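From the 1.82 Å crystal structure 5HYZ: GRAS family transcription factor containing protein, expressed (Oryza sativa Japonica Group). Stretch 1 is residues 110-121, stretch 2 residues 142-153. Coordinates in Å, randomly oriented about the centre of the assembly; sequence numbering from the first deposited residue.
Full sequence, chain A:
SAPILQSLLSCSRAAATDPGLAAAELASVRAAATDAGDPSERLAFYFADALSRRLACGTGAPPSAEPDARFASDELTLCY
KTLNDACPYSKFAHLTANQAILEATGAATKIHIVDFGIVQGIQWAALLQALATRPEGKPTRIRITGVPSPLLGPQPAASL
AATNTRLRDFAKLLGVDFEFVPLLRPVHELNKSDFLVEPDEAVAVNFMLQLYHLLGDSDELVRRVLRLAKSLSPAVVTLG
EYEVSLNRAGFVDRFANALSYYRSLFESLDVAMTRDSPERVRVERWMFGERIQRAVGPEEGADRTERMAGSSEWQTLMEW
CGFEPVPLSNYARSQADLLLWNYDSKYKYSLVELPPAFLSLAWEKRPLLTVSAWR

Stretch 1, residues 110-121: KIHIVDFGIVQG
Stretch 2 (142-153) IRITGVPSPLLG

The strand that begins the first stretch runs parallel to strand 142-148, their axes approaching to 4.6 Å at 14°, and the contact buries 893 Å² in all. Extended backbones (phi -95 to -127°, psi 105 to 142°) pair Ile 111 with Ile 142, His 112 with Arg 143, and so on to Phe 116 with Val 147, at CA-CA spacings of 4.7 to 4.9 Å. The ladder runs Arg 143 N to Ile 111 O (2.9 Å), Ile 113 N to Arg 143 O (2.8 Å), Thr 145 N to Ile 113 O (2.8 Å), Asp 115 N to Thr 145 O (2.9 Å) and Val 147 N to Asp 115 O (2.8 Å), all nearly straight.

One face of the sheet carries His 112, Phe 116, Arg 143, Thr 145 and Val 147. The His 112 side chain (chi1 t, chi2 -179°) reaches across the strand gap, and at its ring edge NE2 hydrogen-bonds Thr 145 OG1 at 2.7 Å, with Thr 145 in the m rotamer. Arg 143 (m, t, m, chi4 145°) lays its guanidinium over a face of the same ring; the closest side-chain atoms, His 112 ND1 and Arg 143 NH2, lie 3.4 Å apart without a hydrogen bond. Farther along, Phe 116 (chi1 -76°, chi2 -84°) meets Val 147 (t), Phe 116 CD1 to Val 147 CG2 at 3.9 Å.

On the other face, Ile 113 (m, m) packs against Ile 144 (m, t): Ile 113 CB lies 4.1 Å from Ile 144 CG1. Gly 146 leaves a hollow that Ile 118 (t, t) fills: Ile 118 CG2 lies 4.3 Å from Gly 146 C, and a CB on Gly 146 would be 3.3 Å from that CG2.

The first stretch then turns a corner at Phe 116 and Gly 117, and a bulge shifts the register by one, so that Ile 118 pairs with Pro 148. Gly 117 adopts phi 105°, psi 48°, where a CB would jam against the preceding carbonyl. Val 147 O accepts from both Gly 117 N (2.8 Å) and Ile 118 N (2.7 Å), at bent angles of 133° and 142°. Ser 149 N to Ile 118 O (2.8 Å) restores a straight bond.

Beyond the bulge, Val 119 (t) is the bump that packs against Ser 149, Leu 151 and Leu 152. Val 119 CG2 lies 3.6 Å from Ser 149 CB and 3.7 Å from Leu 151 CD1, while Val 119 CG1 is 4.1 Å from Leu 152 CD2.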

ATOM      1  N   LYS A 110       8.702 -23.335 -16.201  1.00 16.65           N
ATOM      2  CA  LYS A 110       8.687 -22.227 -17.174  1.00 15.30           C
ATOM      3  C   LYS A 110       7.254 -21.720 -17.286  1.00 14.57           C
ATOM      4  O   LYS A 110       6.334 -22.516 -17.433  1.00 15.19           O
ATOM      5  CB  LYS A 110       9.170 -22.702 -18.554  1.00 16.27           C
ATOM      6  CG  LYS A 110      10.575 -23.278 -18.497  1.00 22.10           C
ATOM      7  CD  LYS A 110      11.016 -23.540 -19.933  1.00 31.89           C
ATOM      8  CE  LYS A 110      12.174 -24.525 -19.993  1.00 47.57           C
ATOM      9  NZ  LYS A 110      12.581 -24.703 -21.441  1.00 53.34           N
ATOM     10  N   ILE A 111       7.093 -20.411 -17.167  1.00 13.30           N
ATOM     11  CA  ILE A 111       5.776 -19.821 -17.107  1.00 12.57           C
ATOM     12  C   ILE A 111       5.654 -18.722 -18.146  1.00 12.99           C
ATOM     13  O   ILE A 111       6.585 -17.901 -18.340  1.00 13.05           O
ATOM     14  CB  ILE A 111       5.521 -19.240 -15.686  1.00 15.85           C
ATOM     15  CG1 ILE A 111       5.419 -20.431 -14.664  1.00 18.15           C
ATOM     16  CG2 ILE A 111       4.184 -18.422 -15.681  1.00 13.73           C
ATOM     17  CD1 ILE A 111       5.394 -19.990 -13.194  1.00 20.67           C
ATOM     18  N   HIS A 112       4.509 -18.676 -18.820  1.00 11.02           N
ATOM     19  CA  HIS A 112       4.269 -17.617 -19.798  1.00 11.13           C
ATOM     20  C   HIS A 112       2.981 -16.920 -19.424  1.00  9.43           C
ATOM     21  O   HIS A 112       1.910 -17.548 -19.443  1.00 11.31           O
ATOM     22  CB  HIS A 112       4.172 -18.234 -21.197  1.00 12.48           C
ATOM     23  CG  HIS A 112       4.017 -17.239 -22.289  1.00 15.07           C
ATOM     24  ND1 HIS A 112       3.891 -17.631 -23.604  1.00 24.48           N
ATOM     25  CD2 HIS A 112       3.934 -15.886 -22.290  1.00 16.24           C
ATOM     26  CE1 HIS A 112       3.775 -16.556 -24.372  1.00 24.58           C
ATOM     27  NE2 HIS A 112       3.790 -15.484 -23.602  1.00 20.13           N
ATOM     28  N   ILE A 113       3.052 -15.646 -19.076  1.00 10.33           N
ATOM     29  CA  ILE A 113       1.853 -14.847 -18.730  1.00  8.69           C
ATOM     30  C   ILE A 113       1.358 -14.070 -19.964  1.00 12.92           C
ATOM     31  O   ILE A 113       2.153 -13.391 -20.599  1.00 10.59           O
ATOM     32  CB  ILE A 113       2.203 -13.795 -17.639  1.00 11.72           C
ATOM     33  CG1 ILE A 113       2.788 -14.459 -16.381  1.00 14.76           C
ATOM     34  CG2 ILE A 113       0.985 -12.885 -17.299  1.00 13.15           C
ATOM     35  CD1 ILE A 113       1.849 -15.487 -15.755  1.00 14.51           C
ATOM     36  N   VAL A 114       0.081 -14.170 -20.290  1.00  8.48           N
ATOM     37  CA  VAL A 114      -0.497 -13.337 -21.343  1.00  9.29           C
ATOM     38  C   VAL A 114      -1.416 -12.352 -20.709  1.00 10.85           C
ATOM     39  O   VAL A 114      -2.429 -12.726 -20.132  1.00 13.12           O
ATOM     40  CB  VAL A 114      -1.231 -14.207 -22.411  1.00 12.31           C
ATOM     41  CG1 VAL A 114      -1.817 -13.250 -23.550  1.00 11.38           C
ATOM     42  CG2 VAL A 114      -0.234 -15.186 -22.987  1.00 12.02           C
ATOM     43  N   ASP A 115      -1.069 -11.075 -20.768  1.00 10.31           N
ATOM     44  CA  ASP A 115      -1.882 -10.037 -20.138  1.00 10.41           C
ATOM     45  C   ASP A 115      -2.685  -9.261 -21.176  1.00 13.23           C
ATOM     46  O   ASP A 115      -2.101  -8.440 -21.938  1.00 12.32           O
ATOM     47  CB  ASP A 115      -0.990  -9.060 -19.321  1.00 12.77           C
ATOM     48  CG  ASP A 115      -1.808  -8.171 -18.386  1.00 14.08           C
ATOM     49  OD1 ASP A 115      -3.033  -8.379 -18.225  1.00 14.01           O
ATOM     50  OD2 ASP A 115      -1.233  -7.265 -17.734  1.00 11.37           O
ATOM     51  N   PHE A 116      -4.009  -9.521 -21.248  1.00 11.09           N
ATOM     52  CA  PHE A 116      -4.876  -8.751 -22.112  1.00 13.62           C
ATOM     53  C   PHE A 116      -5.309  -7.512 -21.376  1.00 16.25           C
ATOM     54  O   PHE A 116      -6.176  -7.547 -20.472  1.00 15.97           O
ATOM     55  CB  PHE A 116      -6.107  -9.562 -22.552  1.00 11.83           C
ATOM     56  CG  PHE A 116      -5.807 -10.570 -23.601  1.00 15.76           C
ATOM     57  CD1 PHE A 116      -5.776 -10.209 -24.972  1.00 16.58           C
ATOM     58  CD2 PHE A 116      -5.603 -11.895 -23.238  1.00 13.30           C
ATOM     59  CE1 PHE A 116      -5.507 -11.195 -25.911  1.00 15.09           C
ATOM     60  CE2 PHE A 116      -5.345 -12.893 -24.132  1.00 14.12           C
ATOM     61  CZ  PHE A 116      -5.291 -12.526 -25.522  1.00 12.33           C
ATOM     62  N   GLY A 117      -4.624  -6.415 -21.666  1.00 13.20           N
ATOM     63  CA  GLY A 117      -4.959  -5.122 -21.122  1.00 16.26           C
ATOM     64  C   GLY A 117      -3.977  -4.709 -20.039  1.00 20.38           C
ATOM     65  O   GLY A 117      -4.374  -4.248 -18.997  1.00 17.18           O
ATOM     66  N   ILE A 118      -2.676  -4.829 -20.293  1.00 14.37           N
ATOM     67  CA  ILE A 118      -1.714  -4.319 -19.311  1.00 13.94           C
ATOM     68  C   ILE A 118      -1.745  -2.787 -19.198  1.00 16.27           C
ATOM     69  O   ILE A 118      -1.920  -2.097 -20.174  1.00 15.77           O
ATOM     70  CB  ILE A 118      -0.272  -4.796 -19.636  1.00 15.48           C
ATOM     71  CG1 ILE A 118       0.738  -4.346 -18.578  1.00 16.76           C
ATOM     72  CG2 ILE A 118       0.206  -4.238 -21.009  1.00 12.84           C
ATOM     73  CD1 ILE A 118       2.024  -5.187 -18.635  1.00 16.40           C
ATOM     74  N   VAL A 119      -1.616  -2.254 -17.978  1.00 16.79           N
ATOM     75  CA  VAL A 119      -1.530  -0.798 -17.812  1.00 18.09           C
ATOM     76  C   VAL A 119      -0.078  -0.438 -17.440  1.00 22.80           C
ATOM     77  O   VAL A 119       0.655   0.066 -18.244  1.00 25.04           O
ATOM     78  CB  VAL A 119      -2.549  -0.277 -16.711  1.00 20.79           C
ATOM     79  CG1 VAL A 119      -2.406   1.242 -16.578  1.00 18.12           C
ATOM     80  CG2 VAL A 119      -3.975  -0.675 -17.153  1.00 21.04           C
ATOM     81  N   GLN A 120       0.347  -0.765 -16.240  1.00 18.73           N
ATOM     82  CA  GLN A 120       1.708  -0.506 -15.769  1.00 21.16           C
ATOM     83  C   GLN A 120       2.224  -1.889 -15.311  1.00 19.21           C
ATOM     84  O   GLN A 120       1.581  -2.928 -15.417  1.00 25.57           O
ATOM     85  CB  GLN A 120       1.785   0.483 -14.597  1.00 31.95           C
ATOM     86  CG  GLN A 120       1.556   1.994 -14.884  1.00 47.32           C
ATOM     87  CD  GLN A 120       2.372   2.603 -16.051  1.00 47.24           C
ATOM     88  OE1 GLN A 120       1.903   2.644 -17.182  1.00 54.13           O
ATOM     89  NE2 GLN A 120       3.554   3.131 -15.752  1.00 45.52           N
ATOM     90  N   GLY A 121       3.411  -1.924 -14.818  1.00 19.84           N
ATOM     91  CA  GLY A 121       3.836  -3.301 -14.589  1.00 21.48           C
ATOM     92  C   GLY A 121       3.564  -3.899 -13.217  1.00 15.18           C
ATOM     93  O   GLY A 121       3.998  -5.002 -12.940  1.00 12.62           O
ATOM     94  N   ILE A 142      10.496 -16.908 -16.939  1.00 13.53           N
ATOM     95  CA  ILE A 142       9.185 -16.273 -16.968  1.00 12.20           C
ATOM     96  C   ILE A 142       9.122 -15.351 -18.194  1.00 15.78           C
ATOM     97  O   ILE A 142      10.001 -14.467 -18.362  1.00 14.68           O
ATOM     98  CB  ILE A 142       8.935 -15.478 -15.657  1.00 16.29           C
ATOM     99  CG1 ILE A 142       8.916 -16.496 -14.508  1.00 15.61           C
ATOM    100  CG2 ILE A 142       7.618 -14.710 -15.764  1.00 13.37           C
ATOM    101  CD1 ILE A 142       9.395 -15.923 -13.172  1.00 22.02           C
ATOM    102  N   ARG A 143       8.098 -15.564 -19.043  1.00 11.26           N
ATOM    103  CA  ARG A 143       7.856 -14.673 -20.168  1.00 11.20           C
ATOM    104  C   ARG A 143       6.526 -13.977 -19.992  1.00 10.48           C
ATOM    105  O   ARG A 143       5.587 -14.569 -19.451  1.00 10.79           O
ATOM    106  CB  ARG A 143       7.826 -15.489 -21.479  1.00 12.43           C
ATOM    107  CG  ARG A 143       9.174 -16.064 -21.792  1.00 19.47           C
ATOM    108  CD  ARG A 143       9.215 -16.370 -23.314  1.00 34.04           C
ATOM    109  NE  ARG A 143       8.299 -17.429 -23.677  1.00 35.30           N
ATOM    110  CZ  ARG A 143       7.598 -17.505 -24.815  1.00 35.90           C
ATOM    111  NH1 ARG A 143       7.622 -16.552 -25.735  1.00 33.63           N
ATOM    112  NH2 ARG A 143       6.835 -18.556 -25.020  1.00 26.96           N
ATOM    113  N   ILE A 144       6.442 -12.718 -20.370  1.00 11.39           N
ATOM    114  CA  ILE A 144       5.182 -11.988 -20.354  1.00  9.19           C
ATOM    115  C   ILE A 144       4.904 -11.412 -21.745  1.00 13.03           C
ATOM    116  O   ILE A 144       5.785 -10.820 -22.379  1.00 11.34           O
ATOM    117  CB  ILE A 144       5.215 -10.845 -19.296  1.00 11.58           C
ATOM    118  CG1 ILE A 144       5.520 -11.470 -17.930  1.00 12.67           C
ATOM    119  CG2 ILE A 144       3.856 -10.111 -19.275  1.00 12.42           C
ATOM    120  CD1 ILE A 144       5.264 -10.511 -16.777  1.00 17.92           C
ATOM    121  N   THR A 145       3.699 -11.662 -22.244  1.00 11.27           N
ATOM    122  CA  THR A 145       3.251 -11.042 -23.495  1.00 12.24           C
ATOM    123  C   THR A 145       2.142 -10.065 -23.157  1.00 12.69           C
ATOM    124  O   THR A 145       1.129 -10.468 -22.582  1.00 12.79           O
ATOM    125  CB  THR A 145       2.741 -12.130 -24.492  1.00 13.23           C
ATOM    126  OG1 THR A 145       3.826 -13.017 -24.800  1.00 17.89           O
ATOM    127  CG2 THR A 145       2.229 -11.419 -25.757  1.00 14.06           C
ATOM    128  N   GLY A 146       2.329  -8.785 -23.448  1.00 11.16           N
ATOM    129  CA  GLY A 146       1.346  -7.821 -23.004  1.00 12.75           C
ATOM    130  C   GLY A 146       0.599  -7.115 -24.121  1.00 14.87           C
ATOM    131  O   GLY A 146       1.222  -6.580 -25.041  1.00 15.12           O
ATOM    132  N   VAL A 147      -0.730  -7.114 -24.036  1.00 11.50           N
ATOM    133  CA  VAL A 147      -1.602  -6.332 -24.918  1.00 11.49           C
ATOM    134  C   VAL A 147      -1.982  -5.081 -24.141  1.00 15.32           C
ATOM    135  O   VAL A 147      -2.558  -5.171 -23.016  1.00 14.68           O
ATOM    136  CB  VAL A 147      -2.853  -7.122 -25.302  1.00 15.75           C
ATOM    137  CG1 VAL A 147      -3.812  -6.260 -26.082  1.00 18.18           C
ATOM    138  CG2 VAL A 147      -2.499  -8.428 -26.053  1.00 18.31           C
ATOM    139  N   PRO A 148      -1.712  -3.890 -24.699  1.00 13.76           N
ATOM    140  CA  PRO A 148      -1.888  -2.677 -23.896  1.00 14.00           C
ATOM    141  C   PRO A 148      -3.360  -2.397 -23.625  1.00 16.90           C
ATOM    142  O   PRO A 148      -4.234  -2.540 -24.473  1.00 17.13           O
ATOM    143  CB  PRO A 148      -1.312  -1.543 -24.775  1.00 16.52           C
ATOM    144  CG  PRO A 148      -1.301  -2.101 -26.187  1.00 16.19           C
ATOM    145  CD  PRO A 148      -1.073  -3.622 -25.999  1.00 15.80           C
ATOM    146  N   SER A 149      -3.626  -1.978 -22.408  1.00 16.91           N
ATOM    147  CA  SER A 149      -4.968  -1.551 -22.034  1.00 16.64           C
ATOM    148  C   SER A 149      -5.423  -0.294 -22.789  1.00 18.45           C
ATOM    149  O   SER A 149      -4.597   0.582 -23.076  1.00 21.02           O
ATOM    150  CB  SER A 149      -4.992  -1.255 -20.515  1.00 20.02           C
ATOM    151  OG  SER A 149      -6.149  -0.503 -20.211  1.00 22.67           O
ATOM    152  N   PRO A 150      -6.734  -0.171 -23.075  1.00 20.60           N
ATOM    153  CA  PRO A 150      -7.247   1.073 -23.655  1.00 24.85           C
ATOM    154  C   PRO A 150      -6.910   2.279 -22.777  1.00 23.50           C
ATOM    155  O   PRO A 150      -6.841   3.403 -23.300  1.00 30.92           O
ATOM    156  CB  PRO A 150      -8.765   0.840 -23.709  1.00 29.88           C
ATOM    157  CG  PRO A 150      -8.913  -0.604 -23.758  1.00 28.95           C
ATOM    158  CD  PRO A 150      -7.783  -1.199 -22.991  1.00 20.55           C
ATOM    159  N   LEU A 151      -6.702   2.077 -21.478  1.00 24.86           N
ATOM    160  CA  LEU A 151      -6.307   3.189 -20.586  1.00 28.98           C
ATOM    161  C   LEU A 151      -5.004   3.860 -21.037  1.00 34.88           C
ATOM    162  O   LEU A 151      -4.792   5.051 -20.782  1.00 35.40           O
ATOM    163  CB  LEU A 151      -6.141   2.723 -19.156  1.00 27.79           C
ATOM    164  CG  LEU A 151      -7.373   2.411 -18.298  1.00 43.79           C
ATOM    165  CD1 LEU A 151      -7.054   1.411 -17.218  1.00 34.46           C
ATOM    166  CD2 LEU A 151      -7.939   3.679 -17.680  1.00 48.46           C
ATOM    167  N   LEU A 152      -4.126   3.113 -21.714  1.00 27.69           N
ATOM    168  CA  LEU A 152      -2.884   3.725 -22.226  1.00 27.88           C
ATOM    169  C   LEU A 152      -3.067   4.569 -23.501  1.00 33.77           C
ATOM    170  O   LEU A 152      -2.107   5.168 -23.995  1.00 35.69           O
ATOM    171  CB  LEU A 152      -1.838   2.654 -22.496  1.00 22.99           C
ATOM    172  CG  LEU A 152      -1.436   1.769 -21.307  1.00 18.32           C
ATOM    173  CD1 LEU A 152      -0.396   0.716 -21.771  1.00 16.53           C
ATOM    174  CD2 LEU A 152      -0.891   2.631 -20.168  1.00 18.90           C
ATOM    175  N   GLY A 153      -4.278   4.610 -24.050  1.00 34.24           N
ATOM    176  CA  GLY A 153      -4.543   5.407 -25.239  1.00 35.66           C
ATOM    177  C   GLY A 153      -4.025   4.855 -26.550  1.00 39.59           C
ATOM    178  O   GLY A 153      -3.491   3.736 -26.627  1.00 33.14           O
TER